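Local coordinates for IWS1 (Encephalitozoon cuniculi, PDB 2XPP), which probably acts as a nuclear transcription factor in RNA polymerase II regulation and contains a helical domain of the TFIIS N-terminal family, at residues 42-45 against 46-50; 99-103 against 104-108; 89-93 against 94-98; 55-59 against 60-64. All blocks are in the same frame, centred on the assembly; numbering follows the deposited sequence.

Contact 1 of 4, residues 42-45 against 46-50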
loop_
_atom_site.group_PDB
_atom_site.type_symbol
_atom_site.label_atom_id
_atom_site.label_comp_id
_atom_site.label_asym_id
_atom_site.label_seq_id
_atom_site.Cartn_x
_atom_site.Cartn_y
_atom_site.Cartn_z
ATOM N N GLU A 42 0.187 9.127 11.470
ATOM C CA GLU A 42 -0.754 8.765 12.564
ATOM C C GLU A 42 -2.126 9.373 12.301
ATOM O O GLU A 42 -3.149 8.666 12.342
ATOM C CB GLU A 42 -0.203 9.160 13.926
ATOM C CG GLU A 42 0.879 8.184 14.405
ATOM C CD GLU A 42 1.418 8.472 15.846
ATOM O OE1 GLU A 42 1.148 9.565 16.432
ATOM O OE2 GLU A 42 2.129 7.586 16.397
ATOM N N GLU A 43 -2.135 10.638 11.932
ATOM C CA GLU A 43 -3.390 11.322 11.610
ATOM C C GLU A 43 -4.092 10.745 10.401
ATOM O O GLU A 43 -5.298 10.449 10.456
ATOM C CB GLU A 43 -3.159 12.802 11.343
ATOM C CG GLU A 43 -4.465 13.557 11.152
ATOM C CD GLU A 43 -4.280 14.975 10.629
ATOM O OE1 GLU A 43 -3.181 15.565 10.798
ATOM O OE2 GLU A 43 -5.265 15.496 10.063
ATOM N N ILE A 44 -3.347 10.607 9.303
ATOM C CA ILE A 44 -3.929 10.093 8.068
ATOM C C ILE A 44 -4.413 8.646 8.247
ATOM O O ILE A 44 -5.481 8.278 7.745
ATOM C CB ILE A 44 -2.964 10.274 6.882
ATOM C CG1 ILE A 44 -2.885 11.775 6.534
ATOM C CG2 ILE A 44 -3.411 9.411 5.640
ATOM C CD1 ILE A 44 -1.875 12.124 5.491
ATOM N N SER A 45 -3.620 7.824 8.930
ATOM C CA SER A 45 -4.009 6.429 9.138
ATOM C C SER A 45 -5.314 6.302 9.961
ATOM O O SER A 45 -6.154 5.437 9.690
ATOM C CB SER A 45 -2.857 5.616 9.730
ATOM O OG SER A 45 -2.576 5.999 11.085
ATOM N N ASP A 46 -5.476 7.160 10.946
ATOM C CA ASP A 46 -6.724 7.217 11.704
ATOM C C ASP A 46 -7.917 7.497 10.794
ATOM O O ASP A 46 -8.953 6.845 10.923
ATOM C CB ASP A 46 -6.646 8.250 12.822
ATOM C CG ASP A 46 -5.852 7.743 14.027
ATOM O OD1 ASP A 46 -5.289 6.617 13.973
ATOM O OD2 ASP A 46 -5.782 8.476 15.024
ATOM N N ILE A 47 -7.780 8.445 9.867
ATOM C CA ILE A 47 -8.846 8.714 8.902
ATOM C C ILE A 47 -9.083 7.542 7.941
ATOM O O ILE A 47 -10.236 7.201 7.650
ATOM C CB ILE A 47 -8.584 10.003 8.101
ATOM C CG1 ILE A 47 -8.439 11.182 9.063
ATOM C CG2 ILE A 47 -9.662 10.214 7.031
ATOM C CD1 ILE A 47 -7.842 12.423 8.425
ATOM N N LEU A 48 -8.008 6.936 7.458
ATOM C CA LEU A 48 -8.110 5.806 6.547
ATOM C C LEU A 48 -8.829 4.633 7.181
ATOM O O LEU A 48 -9.312 3.744 6.455
ATOM C CB LEU A 48 -6.729 5.361 6.097
ATOM C CG LEU A 48 -5.961 6.305 5.180
ATOM C CD1 LEU A 48 -4.579 5.712 5.017
ATOM C CD2 LEU A 48 -6.667 6.440 3.809
ATOM N N MET A 49 -8.894 4.629 8.510
ATOM C CA MET A 49 -9.597 3.550 9.247
ATOM C C MET A 49 -11.125 3.742 9.354
ATOM O O MET A 49 -11.816 2.864 9.868
ATOM C CB MET A 49 -9.051 3.403 10.696
ATOM C CG MET A 49 -7.560 3.124 10.815
ATOM S SD MET A 49 -7.259 1.384 10.667
ATOM C CE MET A 49 -5.636 1.283 11.335
ATOM N N SER A 50 -11.633 4.908 8.961
ATOM C CA SER A 50 -13.053 5.236 9.120
ATOM C C SER A 50 -13.891 4.251 8.340
ATOM O O SER A 50 -13.729 4.110 7.149
ATOM C CB SER A 50 -13.350 6.653 8.569
ATOM O OG SER A 50 -14.751 6.837 8.475
#
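I44 turns CG1 beside its backbone N (chi1 -71°), which leaves methyl CG2 on the side facing L48, and L48 sets CG beside its own backbone N (chi1 -69°), so that the two branched side chains lie side by side and point the same way, one helical turn apart. Methyl CG2 of I44 meets CD1 of L48 at 3.9 Å. The backbone beneath them is held by the i to i+4 bond from L48 N to I44 O, 2.9 Å long; D46 N bonds to E42 O at 3.1 Å and I47 N to E43 O at 3.2 Å. These are the last turns of helix 36-48, and the pattern weakens at the end: M49 N reaches S45 O at 3.1 Å, but the N-H...O angle of 125° makes the bond weak. The apolar pair suits the buried side of this amphipathic helix, where I44 rests on I20 and W69 while L48 meets L13 and I62. Acidic residues take the outer side, E43 in a salt bridge with R16 and D46 in one with R86 through OD1, while S45, small enough to sit buried against V90 of helix 81-92, has its hydroxyl hydrogen-bonded to R86. M49 holds CG beside its backbone N, a tight 2.9 Å from S45 O, and a bend at chi2 then sends SD and CE toward D89 and T93.

Contact 2 of 4, residues 99-103 against 104-108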
loop_
_atom_site.group_PDB
_atom_site.type_symbol
_atom_site.label_atom_id
_atom_site.label_comp_id
_atom_site.label_asym_id
_atom_site.label_seq_id
_atom_site.Cartn_x
_atom_site.Cartn_y
_atom_site.Cartn_z
ATOM N N GLU A 99 -10.985 -6.450 -7.744
ATOM C CA GLU A 99 -10.919 -5.273 -8.611
ATOM C C GLU A 99 -10.072 -4.174 -8.026
ATOM O O GLU A 99 -9.284 -3.549 -8.739
ATOM C CB GLU A 99 -12.328 -4.760 -8.947
ATOM C CG GLU A 99 -13.197 -5.778 -9.733
ATOM C CD GLU A 99 -13.903 -6.845 -8.863
ATOM O OE1 GLU A 99 -13.840 -6.810 -7.573
ATOM O OE2 GLU A 99 -14.525 -7.735 -9.512
ATOM N N HIS A 100 -10.167 -3.964 -6.711
ATOM C CA HIS A 100 -9.313 -3.003 -6.021
ATOM C C HIS A 100 -7.821 -3.348 -6.161
ATOM O O HIS A 100 -6.991 -2.454 -6.338
ATOM C CB HIS A 100 -9.621 -2.983 -4.510
ATOM C CG HIS A 100 -11.043 -2.665 -4.185
ATOM N ND1 HIS A 100 -11.798 -3.424 -3.311
ATOM C CD2 HIS A 100 -11.821 -1.620 -4.551
ATOM C CE1 HIS A 100 -13.006 -2.898 -3.217
ATOM N NE2 HIS A 100 -13.045 -1.797 -3.963
ATOM N N LEU A 101 -7.507 -4.639 -6.050
ATOM C CA LEU A 101 -6.116 -5.118 -6.121
ATOM C C LEU A 101 -5.559 -5.023 -7.549
ATOM O O LEU A 101 -4.416 -4.562 -7.749
ATOM C CB LEU A 101 -6.049 -6.555 -5.612
ATOM C CG LEU A 101 -6.350 -6.690 -4.109
ATOM C CD1 LEU A 101 -6.581 -8.141 -3.759
ATOM C CD2 LEU A 101 -5.204 -6.014 -3.275
ATOM N N VAL A 102 -6.368 -5.399 -8.534
ATOM C CA VAL A 102 -5.875 -5.396 -9.924
ATOM C C VAL A 102 -5.571 -3.966 -10.341
ATOM O O VAL A 102 -4.464 -3.685 -10.862
ATOM C CB VAL A 102 -6.838 -6.097 -10.854
ATOM C CG1 VAL A 102 -6.439 -5.920 -12.335
ATOM C CG2 VAL A 102 -6.896 -7.585 -10.489
ATOM N N THR A 103 -6.477 -3.037 -10.042
ATOM C CA THR A 103 -6.278 -1.647 -10.502
ATOM C C THR A 103 -5.165 -0.861 -9.808
ATOM O O THR A 103 -4.499 -0.005 -10.429
ATOM C CB THR A 103 -7.582 -0.838 -10.472
ATOM O OG1 THR A 103 -7.952 -0.628 -9.117
ATOM C CG2 THR A 103 -8.702 -1.565 -11.221
ATOM N N SER A 104 -4.970 -1.152 -8.522
ATOM C CA SER A 104 -3.987 -0.470 -7.706
ATOM C C SER A 104 -2.604 -1.064 -7.746
ATOM O O SER A 104 -1.638 -0.303 -7.648
ATOM C CB SER A 104 -4.402 -0.362 -6.217
ATOM O OG SER A 104 -4.293 -1.641 -5.556
ATOM N N GLY A 105 -2.488 -2.397 -7.870
ATOM C CA GLY A 105 -1.159 -3.066 -7.721
ATOM C C GLY A 105 -0.556 -3.040 -6.333
ATOM O O GLY A 105 0.631 -3.353 -6.134
ATOM N N VAL A 106 -1.379 -2.690 -5.346
ATOM C CA VAL A 106 -0.864 -2.633 -3.955
ATOM C C VAL A 106 -0.384 -4.005 -3.474
ATOM O O VAL A 106 0.523 -4.075 -2.627
ATOM C CB VAL A 106 -1.889 -1.961 -2.988
ATOM C CG1 VAL A 106 -3.113 -2.841 -2.760
ATOM C CG2 VAL A 106 -1.218 -1.642 -1.618
ATOM N N GLY A 107 -0.973 -5.092 -4.011
ATOM C CA GLY A 107 -0.463 -6.413 -3.724
ATOM C C GLY A 107 1.026 -6.587 -4.013
ATOM O O GLY A 107 1.697 -7.371 -3.320
ATOM N N LYS A 108 1.531 -5.873 -5.016
ATOM C CA LYS A 108 2.917 -6.066 -5.442
ATOM C C LYS A 108 3.872 -5.549 -4.384
ATOM O O LYS A 108 4.873 -6.199 -4.114
ATOM C CB LYS A 108 3.178 -5.443 -6.795
ATOM C CG LYS A 108 2.367 -6.190 -7.847
ATOM C CD LYS A 108 2.303 -5.465 -9.093
ATOM C CE LYS A 108 1.545 -6.273 -10.121
ATOM N NZ LYS A 108 1.593 -5.515 -11.355
HETATM O O HOH W 1 -2.480 -5.798 -6.187
#
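An ST turn that begins at S104 carries the chain out of helix 98-104 and into helix 106-115. The serine hydroxyl faces both ways: OG donates to H100 O at 2.9 Å and accepts from V106 N at 3.1 Å, the latter nearly straight at 165°. Serine suits the place because one small polar group can tie the last turn of one helix to the first turn of the next. Held between its backbone N and carbonyl carbon (chi1 73°), OG turns back over the preceding turn, and H100 O is gripped twice, by OG and by S104 N at 3.2 Å, the two donors coming from opposite faces of the carbonyl plane. One residue on, G105 N bonds to L101 O at 2.9 Å. G105 has positive phi (68°), a conformation that glycine, lacking a side chain, adopts with little strain, and this redirects the chain. L101 O is also met by a water that donates to it at 2.8 Å and accepts from G107 N at 2.7 Å, bridging the end of the first helix and the start of the second. Beneath the turn the branched apolar chains of L101 and V106 cross at a slant, CD2 of L101 lying 3.8 Å from CG1 of V106. W134 of helix 121-138 packs on both, while helix 62-70 covers the serine side through L63 and D64, and K67 of that helix bonds to S104 O.

Contact 3 of 4, residues 89-93 against 94-98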
loop_
_atom_site.group_PDB
_atom_site.type_symbol
_atom_site.label_atom_id
_atom_site.label_comp_id
_atom_site.label_asym_id
_atom_site.label_seq_id
_atom_site.Cartn_x
_atom_site.Cartn_y
_atom_site.Cartn_z
ATOM N N ASP A 89 -1.302 -2.150 8.867
ATOM C CA ASP A 89 -2.448 -2.255 9.804
ATOM C C ASP A 89 -3.734 -1.706 9.162
ATOM O O ASP A 89 -4.822 -2.334 9.307
ATOM C CB ASP A 89 -2.126 -1.479 11.093
ATOM C CG ASP A 89 -3.253 -1.498 12.118
ATOM O OD1 ASP A 89 -3.862 -2.577 12.363
ATOM O OD2 ASP A 89 -3.489 -0.413 12.719
ATOM N N VAL A 90 -3.641 -0.527 8.549
ATOM C CA VAL A 90 -4.758 0.061 7.778
ATOM C C VAL A 90 -5.335 -0.924 6.719
ATOM O O VAL A 90 -6.545 -1.194 6.710
ATOM C CB VAL A 90 -4.369 1.395 7.111
ATOM C CG1 VAL A 90 -5.421 1.852 6.054
ATOM C CG2 VAL A 90 -4.223 2.490 8.187
ATOM N N LEU A 91 -4.452 -1.433 5.862
ATOM C CA LEU A 91 -4.851 -2.353 4.779
ATOM C C LEU A 91 -5.599 -3.581 5.317
ATOM O O LEU A 91 -6.558 -4.039 4.693
ATOM C CB LEU A 91 -3.600 -2.776 4.009
ATOM C CG LEU A 91 -3.012 -1.676 3.132
ATOM C CD1 LEU A 91 -1.701 -2.115 2.650
ATOM C CD2 LEU A 91 -3.917 -1.328 1.930
ATOM N N LYS A 92 -5.193 -4.072 6.485
ATOM C CA LYS A 92 -5.776 -5.280 7.067
ATOM C C LYS A 92 -7.254 -5.058 7.390
ATOM O O LYS A 92 -8.077 -6.021 7.388
ATOM C CB LYS A 92 -5.037 -5.665 8.367
ATOM C CG LYS A 92 -5.535 -6.895 8.992
ATOM C CD LYS A 92 -4.565 -7.272 10.095
ATOM C CE LYS A 92 -5.271 -7.761 11.324
ATOM N NZ LYS A 92 -4.230 -8.104 12.344
ATOM N N THR A 93 -7.598 -3.799 7.664
ATOM C CA THR A 93 -8.949 -3.443 8.104
ATOM C C THR A 93 -9.917 -3.190 6.950
ATOM O O THR A 93 -11.119 -3.042 7.194
ATOM C CB THR A 93 -9.006 -2.182 9.027
ATOM O OG1 THR A 93 -8.772 -0.990 8.275
ATOM C CG2 THR A 93 -8.018 -2.273 10.218
ATOM N N MET A 94 -9.402 -3.101 5.733
ATOM C CA MET A 94 -10.224 -2.712 4.572
ATOM C C MET A 94 -10.835 -3.892 3.822
ATOM O O MET A 94 -10.188 -4.952 3.681
ATOM C CB MET A 94 -9.358 -1.876 3.613
ATOM C CG MET A 94 -9.087 -0.526 4.189
ATOM S SD MET A 94 -7.913 0.329 3.133
ATOM C CE MET A 94 -8.308 2.016 3.526
ATOM N N LYS A 95 -12.085 -3.726 3.341
ATOM C CA LYS A 95 -12.749 -4.792 2.592
ATOM C C LYS A 95 -12.289 -4.720 1.119
ATOM O O LYS A 95 -13.021 -4.248 0.252
ATOM C CB LYS A 95 -14.279 -4.688 2.696
ATOM C CG LYS A 95 -14.769 -4.951 4.106
ATOM C CD LYS A 95 -16.279 -5.003 4.232
ATOM C CE LYS A 95 -16.688 -5.158 5.698
ATOM N NZ LYS A 95 -18.193 -5.208 5.939
ATOM N N ILE A 96 -11.096 -5.264 0.889
ATOM C CA ILE A 96 -10.382 -5.197 -0.396
ATOM C C ILE A 96 -10.670 -6.417 -1.255
ATOM O O ILE A 96 -10.500 -7.565 -0.810
ATOM C CB ILE A 96 -8.890 -4.977 -0.131
ATOM C CG1 ILE A 96 -8.666 -3.556 0.437
ATOM C CG2 ILE A 96 -8.089 -5.170 -1.385
ATOM C CD1 ILE A 96 -7.235 -3.335 1.022
ATOM N N HIS A 97 -11.104 -6.175 -2.482
ATOM C CA HIS A 97 -11.545 -7.254 -3.332
ATOM C C HIS A 97 -10.702 -7.266 -4.592
ATOM O O HIS A 97 -9.876 -6.375 -4.812
ATOM C CB HIS A 97 -13.052 -7.136 -3.650
ATOM C CG HIS A 97 -13.934 -7.164 -2.424
ATOM N ND1 HIS A 97 -13.692 -7.986 -1.340
ATOM C CD2 HIS A 97 -15.034 -6.442 -2.104
ATOM C CE1 HIS A 97 -14.617 -7.783 -0.416
ATOM N NE2 HIS A 97 -15.446 -6.854 -0.856
ATOM N N LYS A 98 -10.922 -8.286 -5.423
ATOM C CA LYS A 98 -10.121 -8.457 -6.638
ATOM C C LYS A 98 -9.908 -7.182 -7.462
ATOM O O LYS A 98 -8.789 -6.885 -7.855
ATOM C CB LYS A 98 -10.784 -9.557 -7.473
ATOM C CG LYS A 98 -10.164 -9.734 -8.861
ATOM C CD LYS A 98 -10.944 -10.782 -9.681
ATOM C CE LYS A 98 -12.399 -10.389 -9.969
ATOM N NZ LYS A 98 -13.374 -11.013 -9.005
HETATM O O HOH W 2 -7.640 -6.349 3.628
#
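After the last turn of helix 81-92 the backbone becomes extended from M94 on, with M94 N still bonded to L91 O at 3.2 Å, approaching from above the carbonyl plane. This is a helix-to-helix connection within the TFIIS N-terminal-like bundle: the chain passes through an inverse gamma turn centred on K95 before H97, at the N-cap position, starts helix 98-104. A water donates to both L91 O and M94 O, so the departing chain stays tied to the last turn. T93 closes that turn: its OG1 donates to V90 O at 2.7 Å, in the carbonyl plane and on a lone pair, and T93 N bonds to the same oxygen. A threonine fits here because its hydroxyl can fold back onto the helix end. M94, long and unbranched, lies alongside V90 with its chain extended beyond CG (chi2 173°), and CE touches CG1 of V90 at 3.8 Å. I96 points back to the helix, toward the core where L63 and W134 lie beside both it and L91. Its CD1 lies 4.0 Å from CD2 of L91 and 3.8 Å from L91 O.

Contact 4 of 4, residues 55-59 against 60-64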
loop_
_atom_site.group_PDB
_atom_site.type_symbol
_atom_site.label_atom_id
_atom_site.label_comp_id
_atom_site.label_asym_id
_atom_site.label_seq_id
_atom_site.Cartn_x
_atom_site.Cartn_y
_atom_site.Cartn_z
ATOM N N GLU A 55 -15.601 2.746 1.766
ATOM C CA GLU A 55 -15.962 2.420 0.397
ATOM C C GLU A 55 -15.642 3.543 -0.568
ATOM O O GLU A 55 -15.226 3.275 -1.678
ATOM C CB GLU A 55 -17.433 2.091 0.275
ATOM C CG GLU A 55 -17.773 0.658 0.668
ATOM C CD GLU A 55 -16.963 -0.389 -0.125
ATOM O OE1 GLU A 55 -17.159 -0.547 -1.350
ATOM O OE2 GLU A 55 -16.129 -1.050 0.499
ATOM N N SER A 56 -15.888 4.786 -0.151
ATOM C CA SER A 56 -15.570 5.947 -0.983
ATOM C C SER A 56 -14.080 6.027 -1.225
ATOM O O SER A 56 -13.639 6.279 -2.347
ATOM C CB SER A 56 -16.014 7.249 -0.330
ATOM O OG SER A 56 -17.411 7.321 -0.259
ATOM N N LEU A 57 -13.277 5.794 -0.175
ATOM C CA LEU A 57 -11.833 5.796 -0.317
ATOM C C LEU A 57 -11.373 4.724 -1.334
ATOM O O LEU A 57 -10.537 5.008 -2.210
ATOM C CB LEU A 57 -11.155 5.621 1.055
ATOM C CG LEU A 57 -11.230 6.812 1.997
ATOM C CD1 LEU A 57 -10.796 6.339 3.370
ATOM C CD2 LEU A 57 -10.341 7.960 1.523
ATOM N N LEU A 58 -11.935 3.524 -1.248
ATOM C CA LEU A 58 -11.519 2.436 -2.134
ATOM C C LEU A 58 -11.948 2.782 -3.565
ATOM O O LEU A 58 -11.165 2.605 -4.508
ATOM C CB LEU A 58 -12.140 1.112 -1.695
ATOM C CG LEU A 58 -11.565 0.538 -0.402
ATOM C CD1 LEU A 58 -12.381 -0.670 0.055
ATOM C CD2 LEU A 58 -10.038 0.163 -0.627
ATOM N N ASP A 59 -13.174 3.307 -3.703
ATOM C CA ASP A 59 -13.734 3.708 -5.008
ATOM C C ASP A 59 -12.909 4.821 -5.665
ATOM O O ASP A 59 -12.807 4.882 -6.910
ATOM C CB ASP A 59 -15.189 4.181 -4.882
ATOM C CG ASP A 59 -16.173 3.045 -4.701
ATOM O OD1 ASP A 59 -15.774 1.868 -4.814
ATOM O OD2 ASP A 59 -17.380 3.329 -4.475
ATOM N N GLU A 60 -12.343 5.704 -4.842
ATOM C CA GLU A 60 -11.532 6.793 -5.332
ATOM C C GLU A 60 -10.062 6.426 -5.509
ATOM O O GLU A 60 -9.240 7.305 -5.782
ATOM C CB GLU A 60 -11.688 8.056 -4.480
ATOM C CG GLU A 60 -13.079 8.738 -4.640
ATOM C CD GLU A 60 -13.456 9.080 -6.104
ATOM O OE1 GLU A 60 -12.745 9.885 -6.752
ATOM O OE2 GLU A 60 -14.468 8.548 -6.618
ATOM N N GLY A 61 -9.736 5.137 -5.363
ATOM C CA GLY A 61 -8.366 4.640 -5.679
ATOM C C GLY A 61 -7.336 4.923 -4.602
ATOM O O GLY A 61 -6.132 5.035 -4.882
ATOM N N ILE A 62 -7.780 4.974 -3.342
ATOM C CA ILE A 62 -6.847 5.323 -2.267
ATOM C C ILE A 62 -5.736 4.257 -2.155
ATOM O O ILE A 62 -4.669 4.526 -1.554
ATOM C CB ILE A 62 -7.554 5.521 -0.885
ATOM C CG1 ILE A 62 -6.686 6.332 0.102
ATOM C CG2 ILE A 62 -7.881 4.161 -0.260
ATOM C CD1 ILE A 62 -6.413 7.750 -0.353
ATOM N N LEU A 63 -5.978 3.044 -2.652
ATOM C CA LEU A 63 -4.931 2.042 -2.603
ATOM C C LEU A 63 -3.698 2.466 -3.373
ATOM O O LEU A 63 -2.583 2.012 -3.030
ATOM C CB LEU A 63 -5.393 0.617 -3.037
ATOM C CG LEU A 63 -6.443 0.048 -2.100
ATOM C CD1 LEU A 63 -6.983 -1.279 -2.674
ATOM C CD2 LEU A 63 -5.942 -0.175 -0.653
ATOM N N ASP A 64 -3.870 3.304 -4.403
ATOM C CA ASP A 64 -2.720 3.851 -5.163
ATOM C C ASP A 64 -1.812 4.670 -4.249
ATOM O O ASP A 64 -0.567 4.541 -4.335
ATOM C CB ASP A 64 -3.192 4.774 -6.308
ATOM C CG ASP A 64 -3.960 4.048 -7.407
ATOM O OD1 ASP A 64 -4.170 2.814 -7.363
ATOM O OD2 ASP A 64 -4.374 4.755 -8.346
HETATM O O HOH W 3 -8.465 1.941 -3.957
#
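I62 N bonds to L57 O at 3.0 Å and G61 N to L58 O at 3.0 Å, the nested pair of bonds that closes the end of helix 54-59. In the inner one, G61 N lies above the carbonyl plane of L58. Before them, E60 N bonds to S56 O at 2.9 Å as the last regular helical link. L58 O has a further partner, a water that donates to it and accepts from L63 N, joining the finished helix to the first turn of helix 62-70. E60 packs its methylenes against S56 O, and its bent chain (chi2 -55°) sends the carboxylate to R11 of helix 5-30 in a salt bridge, a good use of a long acidic residue at the surface. Beyond the polar bonds lies the apolar layer. I62 sets CG2 between its backbone N and carbonyl carbon, bringing this methyl to 3.8 Å from CB of L57. On another side L58 and L63 meet, with CD2 of L58 at 3.9 Å from CG of L63; I96 and H100 pack on both leucines. Such buried positions suit branched aliphatic chains. G61, with phi 79°, is the C' residue, where the lack of a side chain makes the positive phi easy, and the whole arrangement is a Schellman motif followed directly by a new helix.

Overall arrangement
Along the chain the order is contact 1, contact 4, contact 3, contact 2, with none nested in another. Each lies at the end of a helix: contact 1 ends helix 36-48, contact 4 joins 54-59 to 62-70, contact 3 leads from 81-92 toward 98-104, and contact 2 joins 98-104 to 106-115. Contacts 2, 3 and 4 have centres about 11 Å apart and all touch, with L63 of contact 4 at the point where the three meet. Contact 1 touches contact 3 through M49 and L48, and contact 4 through L48, but stands about 20 Å from contact 2, centre to centre, across the chain's middle. The helix ends thus pack together in one compact, all-helical domain.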